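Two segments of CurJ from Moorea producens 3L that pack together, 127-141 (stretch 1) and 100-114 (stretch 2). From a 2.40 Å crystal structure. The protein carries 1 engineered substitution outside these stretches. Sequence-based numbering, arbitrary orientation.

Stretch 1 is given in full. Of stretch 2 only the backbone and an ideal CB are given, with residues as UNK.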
# COMPACT_ATOMS: atom_id res chain seq x y z
N HIS A 127 -6.29 14.03 -5.68
CA HIS A 127 -6.18 12.58 -5.71
C HIS A 127 -6.29 12.05 -7.14
O HIS A 127 -5.88 12.72 -8.10
CB HIS A 127 -7.24 11.94 -4.81
CG HIS A 127 -8.62 11.95 -5.39
ND1 HIS A 127 -9.11 13.01 -6.13
CD2 HIS A 127 -9.61 11.03 -5.36
CE1 HIS A 127 -10.34 12.74 -6.52
NE2 HIS A 127 -10.67 11.54 -6.07
N ILE A 128 -6.84 10.84 -7.29
CA ILE A 128 -7.00 10.18 -8.58
C ILE A 128 -8.42 10.38 -9.08
O ILE A 128 -9.36 10.54 -8.29
CB ILE A 128 -6.66 8.68 -8.46
CG1 ILE A 128 -5.28 8.50 -7.82
CG2 ILE A 128 -6.73 8.01 -9.82
CD1 ILE A 128 -5.06 7.14 -7.21
N SER A 129 -8.59 10.37 -10.40
CA SER A 129 -9.90 10.58 -11.00
C SER A 129 -10.06 9.84 -12.31
O SER A 129 -11.16 9.38 -12.64
CB SER A 129 -10.15 12.08 -11.21
OG SER A 129 -9.17 12.65 -12.05
N ASP A 130 -8.98 9.71 -13.08
CA ASP A 130 -8.98 8.98 -14.34
C ASP A 130 -8.39 7.59 -14.12
O ASP A 130 -7.26 7.46 -13.65
CB ASP A 130 -8.19 9.73 -15.41
CG ASP A 130 -8.93 9.83 -16.72
OD1 ASP A 130 -9.86 9.02 -16.95
OD2 ASP A 130 -8.59 10.72 -17.53
N TRP A 131 -9.16 6.56 -14.46
CA TRP A 131 -8.74 5.18 -14.23
C TRP A 131 -9.54 4.26 -15.13
O TRP A 131 -10.55 4.65 -15.72
CB TRP A 131 -8.90 4.79 -12.76
CG TRP A 131 -10.25 5.08 -12.19
CD1 TRP A 131 -10.75 6.31 -11.85
CD2 TRP A 131 -11.28 4.13 -11.88
NE1 TRP A 131 -12.03 6.18 -11.35
CE2 TRP A 131 -12.37 4.85 -11.36
CE3 TRP A 131 -11.38 2.74 -11.99
CZ2 TRP A 131 -13.55 4.23 -10.96
CZ3 TRP A 131 -12.54 2.13 -11.59
CH2 TRP A 131 -13.62 2.87 -11.08
N ALA A 132 -9.08 3.01 -15.22
CA ALA A 132 -9.66 2.04 -16.13
C ALA A 132 -9.75 0.68 -15.44
O ALA A 132 -8.92 0.33 -14.60
CB ALA A 132 -8.84 1.91 -17.41
N VAL A 133 -10.78 -0.08 -15.81
CA VAL A 133 -10.96 -1.44 -15.32
C VAL A 133 -10.53 -2.42 -16.41
O VAL A 133 -11.01 -2.34 -17.56
CB VAL A 133 -12.42 -1.69 -14.90
CG1 VAL A 133 -12.60 -3.12 -14.42
CG2 VAL A 133 -12.83 -0.71 -13.82
N HIS A 134 -9.62 -3.32 -16.07
CA HIS A 134 -9.09 -4.27 -17.03
C HIS A 134 -9.55 -5.70 -16.80
O HIS A 134 -9.52 -6.50 -17.74
CB HIS A 134 -7.56 -4.24 -17.01
CG HIS A 134 -7.00 -2.86 -17.20
ND1 HIS A 134 -7.31 -2.09 -18.30
CD2 HIS A 134 -6.17 -2.12 -16.44
CE1 HIS A 134 -6.69 -0.93 -18.21
NE2 HIS A 134 -5.99 -0.92 -17.08
N ALA A 135 -9.98 -6.04 -15.58
CA ALA A 135 -10.55 -7.37 -15.41
C ALA A 135 -11.44 -7.38 -14.19
O ALA A 135 -11.20 -6.64 -13.24
CB ALA A 135 -9.46 -8.45 -15.29
N THR A 136 -12.48 -8.20 -14.23
CA THR A 136 -13.38 -8.33 -13.10
C THR A 136 -13.72 -9.80 -12.94
O THR A 136 -13.62 -10.58 -13.89
CB THR A 136 -14.64 -7.49 -13.29
OG1 THR A 136 -15.30 -7.89 -14.50
CG2 THR A 136 -14.28 -6.03 -13.42
N GLY A 137 -14.12 -10.17 -11.73
CA GLY A 137 -14.65 -11.51 -11.55
C GLY A 137 -14.64 -11.92 -10.09
O GLY A 137 -14.64 -11.08 -9.20
N LYS A 138 -14.60 -13.24 -9.88
CA LYS A 138 -14.68 -13.83 -8.55
C LYS A 138 -13.48 -14.74 -8.33
O LYS A 138 -12.95 -15.33 -9.27
CB LYS A 138 -16.01 -14.59 -8.40
CG LYS A 138 -16.08 -15.63 -7.30
CD LYS A 138 -17.53 -15.83 -6.90
CE LYS A 138 -18.37 -16.27 -8.10
NZ LYS A 138 -18.57 -17.74 -8.18
N LEU A 139 -13.04 -14.84 -7.08
CA LEU A 139 -11.77 -15.48 -6.76
C LEU A 139 -11.92 -16.25 -5.46
O LEU A 139 -12.31 -15.67 -4.45
CB LEU A 139 -10.67 -14.43 -6.64
CG LEU A 139 -9.31 -14.85 -6.10
CD1 LEU A 139 -8.65 -15.83 -7.05
CD2 LEU A 139 -8.45 -13.61 -5.90
N SER A 140 -11.61 -17.55 -5.48
CA SER A 140 -11.78 -18.32 -4.27
C SER A 140 -10.84 -19.51 -4.29
O SER A 140 -10.29 -19.88 -5.33
CB SER A 140 -13.22 -18.82 -4.10
OG SER A 140 -13.54 -19.80 -5.08
N VAL A 141 -10.68 -20.14 -3.12
CA VAL A 141 -9.87 -21.34 -3.05
C VAL A 141 -10.56 -22.46 -3.82
O VAL A 141 -11.76 -22.43 -4.10
CB VAL A 141 -9.62 -21.75 -1.58
CG1 VAL A 141 -8.58 -22.85 -1.50
CG2 VAL A 141 -9.18 -20.54 -0.77
N UNK A 100 -18.92 -14.15 0.22
CA UNK A 100 -19.06 -15.40 0.97
C UNK A 100 -17.99 -16.39 0.53
O UNK A 100 -18.07 -16.96 -0.56
CB UNK A 100 -20.45 -16.00 0.78
N UNK A 101 -16.97 -16.59 1.37
CA UNK A 101 -15.91 -17.56 1.10
C UNK A 101 -15.25 -17.32 -0.25
O UNK A 101 -14.85 -18.26 -0.94
CB UNK A 101 -16.47 -18.98 1.16
N UNK A 102 -15.11 -16.05 -0.62
CA UNK A 102 -14.51 -15.67 -1.89
C UNK A 102 -14.24 -14.17 -1.85
O UNK A 102 -14.53 -13.50 -0.85
CB UNK A 102 -15.41 -16.04 -3.07
N UNK A 103 -13.67 -13.65 -2.93
CA UNK A 103 -13.45 -12.23 -3.14
C UNK A 103 -13.94 -11.87 -4.53
O UNK A 103 -13.56 -12.53 -5.50
CB UNK A 103 -11.98 -11.86 -2.96
N UNK A 104 -14.75 -10.83 -4.64
CA UNK A 104 -14.94 -10.21 -5.94
C UNK A 104 -13.73 -9.33 -6.22
O UNK A 104 -13.21 -8.67 -5.32
CB UNK A 104 -16.24 -9.40 -5.99
N UNK A 105 -13.24 -9.36 -7.45
CA UNK A 105 -12.03 -8.62 -7.75
C UNK A 105 -12.26 -7.70 -8.94
O UNK A 105 -13.01 -8.02 -9.87
CB UNK A 105 -10.87 -9.58 -8.02
N UNK A 106 -11.59 -6.55 -8.88
CA UNK A 106 -11.40 -5.66 -10.01
C UNK A 106 -9.91 -5.37 -10.17
O UNK A 106 -9.25 -4.94 -9.21
CB UNK A 106 -12.19 -4.37 -9.83
N UNK A 107 -9.38 -5.62 -11.36
CA UNK A 107 -8.04 -5.19 -11.74
C UNK A 107 -8.18 -3.91 -12.56
O UNK A 107 -8.76 -3.93 -13.66
CB UNK A 107 -7.30 -6.28 -12.52
N UNK A 108 -7.62 -2.82 -12.02
CA UNK A 108 -7.72 -1.47 -12.57
C UNK A 108 -6.31 -0.90 -12.73
O UNK A 108 -5.34 -1.43 -12.20
CB UNK A 108 -8.58 -0.57 -11.67
N UNK A 109 -6.22 0.22 -13.45
CA UNK A 109 -4.96 0.94 -13.59
C UNK A 109 -5.22 2.43 -13.79
O UNK A 109 -6.34 2.85 -14.11
CB UNK A 109 -4.15 0.38 -14.76
N UNK A 110 -4.16 3.21 -13.62
CA UNK A 110 -4.21 4.67 -13.74
C UNK A 110 -2.78 5.19 -13.83
O UNK A 110 -1.82 4.49 -13.49
CB UNK A 110 -4.95 5.30 -12.56
N UNK A 111 -2.65 6.43 -14.30
CA UNK A 111 -1.35 7.06 -14.49
C UNK A 111 -0.97 7.78 -13.20
O UNK A 111 -1.64 8.74 -12.80
CB UNK A 111 -1.37 8.03 -15.68
N UNK A 112 0.10 7.31 -12.55
CA UNK A 112 0.45 7.85 -11.24
C UNK A 112 1.03 9.25 -11.34
O UNK A 112 0.74 10.11 -10.50
CB UNK A 112 1.45 6.93 -10.54
N UNK A 113 1.84 9.51 -12.37
CA UNK A 113 2.44 10.82 -12.57
C UNK A 113 1.37 11.76 -13.11
O UNK A 113 0.94 11.63 -14.26
CB UNK A 113 3.64 10.74 -13.52
N UNK A 114 0.94 12.72 -12.29
CA UNK A 114 -0.11 13.65 -12.67
C UNK A 114 0.45 15.02 -13.00
O UNK A 114 0.63 15.86 -12.11
CB UNK A 114 -1.15 13.76 -11.55

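The two strands run antiparallel, so the side chains of stretch 2 alternate between the face bearing Val133, Thr136 and Lys138 and the face bearing Ala135, Gly137 and Leu139.

Positions 100 and 101 have no stretch 1 atom near their ideal CB. The positive phi at 101 (55°) favours glycine, asparagine or aspartate. Both are asparagine; a water joins Asn101 O to Val141 N.

At position 102 the CB points toward stretch 1 and lies 3.7 Å from Ser140 CB, so a small side chain suits. It is Ser102, whose OG bonds weakly to Asn100 O.

Position 103 pairs with Leu139 through its backbone: its N donates to Leu139 O (2.9 Å). The CB meets little but that carbonyl, and many residues would fit; the deposited one is Phe103.

At 104 the CB is 4.0 Å from Gly137 O. Small or polar residues would serve, and little of Ser104 is covered by stretch 1.

Position 105 lies across from Gly137, where the absence of a side chain leaves a bare patch of backbone between Ala135 and Leu139. A flat ring could cover it. Phe105, with chi1 near p (70°), lays its ring over the glycine: Gly137 CA is 3.7 Å from the ring centroid, a CH-pi contact. A CB on Gly137 would fall 2.8 Å from Phe105 CZ.

At 106 the CB sits near Thr136 CG2 and Val133 CG1, beside open space; a long, flexible chain with an aliphatic stem suits. Gln106 packs its CG 3.9 Å from Thr136 CG2.

Position 107 faces Ala135 at a beta bulge, where its O accepts from both His134 N (2.6 Å) and Ala135 N (3.1 Å). A beta-branched residue would suit the strand; Val107 CB lies 4.1 Å from Ala135 CB.

The CB at 108 is tight against Ala132 O (3.1 Å), with apolar Val133 and Trp131 nearby. Valine, isoleucine or leucine would suit. Ile108 CG2 meets Val133 CG2 (3.9 Å).

At 109 the ideal CB is only 3.2 Å from His134 NE2, calling for a small residue, preferably polar. Ser109 OG forms a very short hydrogen bond with that NE2 (2.5 Å).

Position 110 points toward Ile128 and Trp131, inviting a large apolar residue. Phe110 receives Ile128 CD1 over its ring face, 3.9 Å from the centroid.

Positions 111, 112 and 113 have open space; they are Asp111, Asp112 and Ser113. Position 114 is similarly unconstrained at CB, yet Leu114 extends CD2 to 4.1 Å from His127 O.

Stretch 2 100-114: NNSFSFQVISFDDSL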
# COMPACT_ATOMS: atom_id res chain seq x y z
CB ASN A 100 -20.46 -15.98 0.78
CG ASN A 100 -20.64 -17.28 1.54
OD1 ASN A 100 -20.17 -17.42 2.67
ND2 ASN A 100 -21.33 -18.24 0.94
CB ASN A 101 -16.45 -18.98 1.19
CG ASN A 101 -16.72 -19.42 2.61
OD1 ASN A 101 -15.98 -19.07 3.53
ND2 ASN A 101 -17.80 -20.18 2.80
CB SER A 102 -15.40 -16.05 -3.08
OG SER A 102 -16.63 -15.33 -3.05
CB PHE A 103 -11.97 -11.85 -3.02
CG PHE A 103 -11.38 -12.07 -1.66
CD1 PHE A 103 -11.55 -11.13 -0.66
CD2 PHE A 103 -10.61 -13.19 -1.40
CE1 PHE A 103 -10.99 -11.32 0.60
CE2 PHE A 103 -10.04 -13.39 -0.15
CZ PHE A 103 -10.24 -12.45 0.85
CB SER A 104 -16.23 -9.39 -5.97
OG SER A 104 -16.34 -8.60 -4.79
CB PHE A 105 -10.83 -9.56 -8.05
CG PHE A 105 -10.96 -10.31 -9.34
CD1 PHE A 105 -10.62 -9.70 -10.54
CD2 PHE A 105 -11.41 -11.62 -9.35
CE1 PHE A 105 -10.75 -10.39 -11.75
CE2 PHE A 105 -11.53 -12.32 -10.56
CZ PHE A 105 -11.20 -11.70 -11.76
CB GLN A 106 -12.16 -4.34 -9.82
CG GLN A 106 -13.66 -4.47 -9.90
CD GLN A 106 -14.37 -3.15 -9.70
OE1 GLN A 106 -14.37 -2.60 -8.59
NE2 GLN A 106 -14.98 -2.63 -10.76
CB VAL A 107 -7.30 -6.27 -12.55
CG1 VAL A 107 -5.94 -5.74 -12.98
CG2 VAL A 107 -7.15 -7.55 -11.75
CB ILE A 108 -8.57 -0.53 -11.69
CG1 ILE A 108 -7.81 -0.16 -10.42
CG2 ILE A 108 -9.90 -1.17 -11.35
CD1 ILE A 108 -8.52 0.88 -9.59
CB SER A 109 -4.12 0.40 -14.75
OG SER A 109 -4.65 0.86 -15.97
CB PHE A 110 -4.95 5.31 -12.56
CG PHE A 110 -4.44 4.90 -11.20
CD1 PHE A 110 -5.00 3.83 -10.53
CD2 PHE A 110 -3.41 5.60 -10.59
CE1 PHE A 110 -4.54 3.45 -9.27
CE2 PHE A 110 -2.95 5.23 -9.34
CZ PHE A 110 -3.51 4.15 -8.68
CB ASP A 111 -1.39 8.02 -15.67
CG ASP A 111 -0.02 8.31 -16.25
OD1 ASP A 111 0.96 8.38 -15.47
OD2 ASP A 111 0.08 8.49 -17.48
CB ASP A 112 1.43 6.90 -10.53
CG ASP A 112 1.20 6.84 -9.03
OD1 ASP A 112 0.74 7.85 -8.45
OD2 ASP A 112 1.47 5.78 -8.43
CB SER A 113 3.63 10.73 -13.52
OG SER A 113 4.46 11.87 -13.41
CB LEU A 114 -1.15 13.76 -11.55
CG LEU A 114 -2.37 14.64 -11.83
CD1 LEU A 114 -3.12 14.15 -13.06
CD2 LEU A 114 -3.29 14.68 -10.62
O HOH W 1 -12.05 -19.09 -0.80
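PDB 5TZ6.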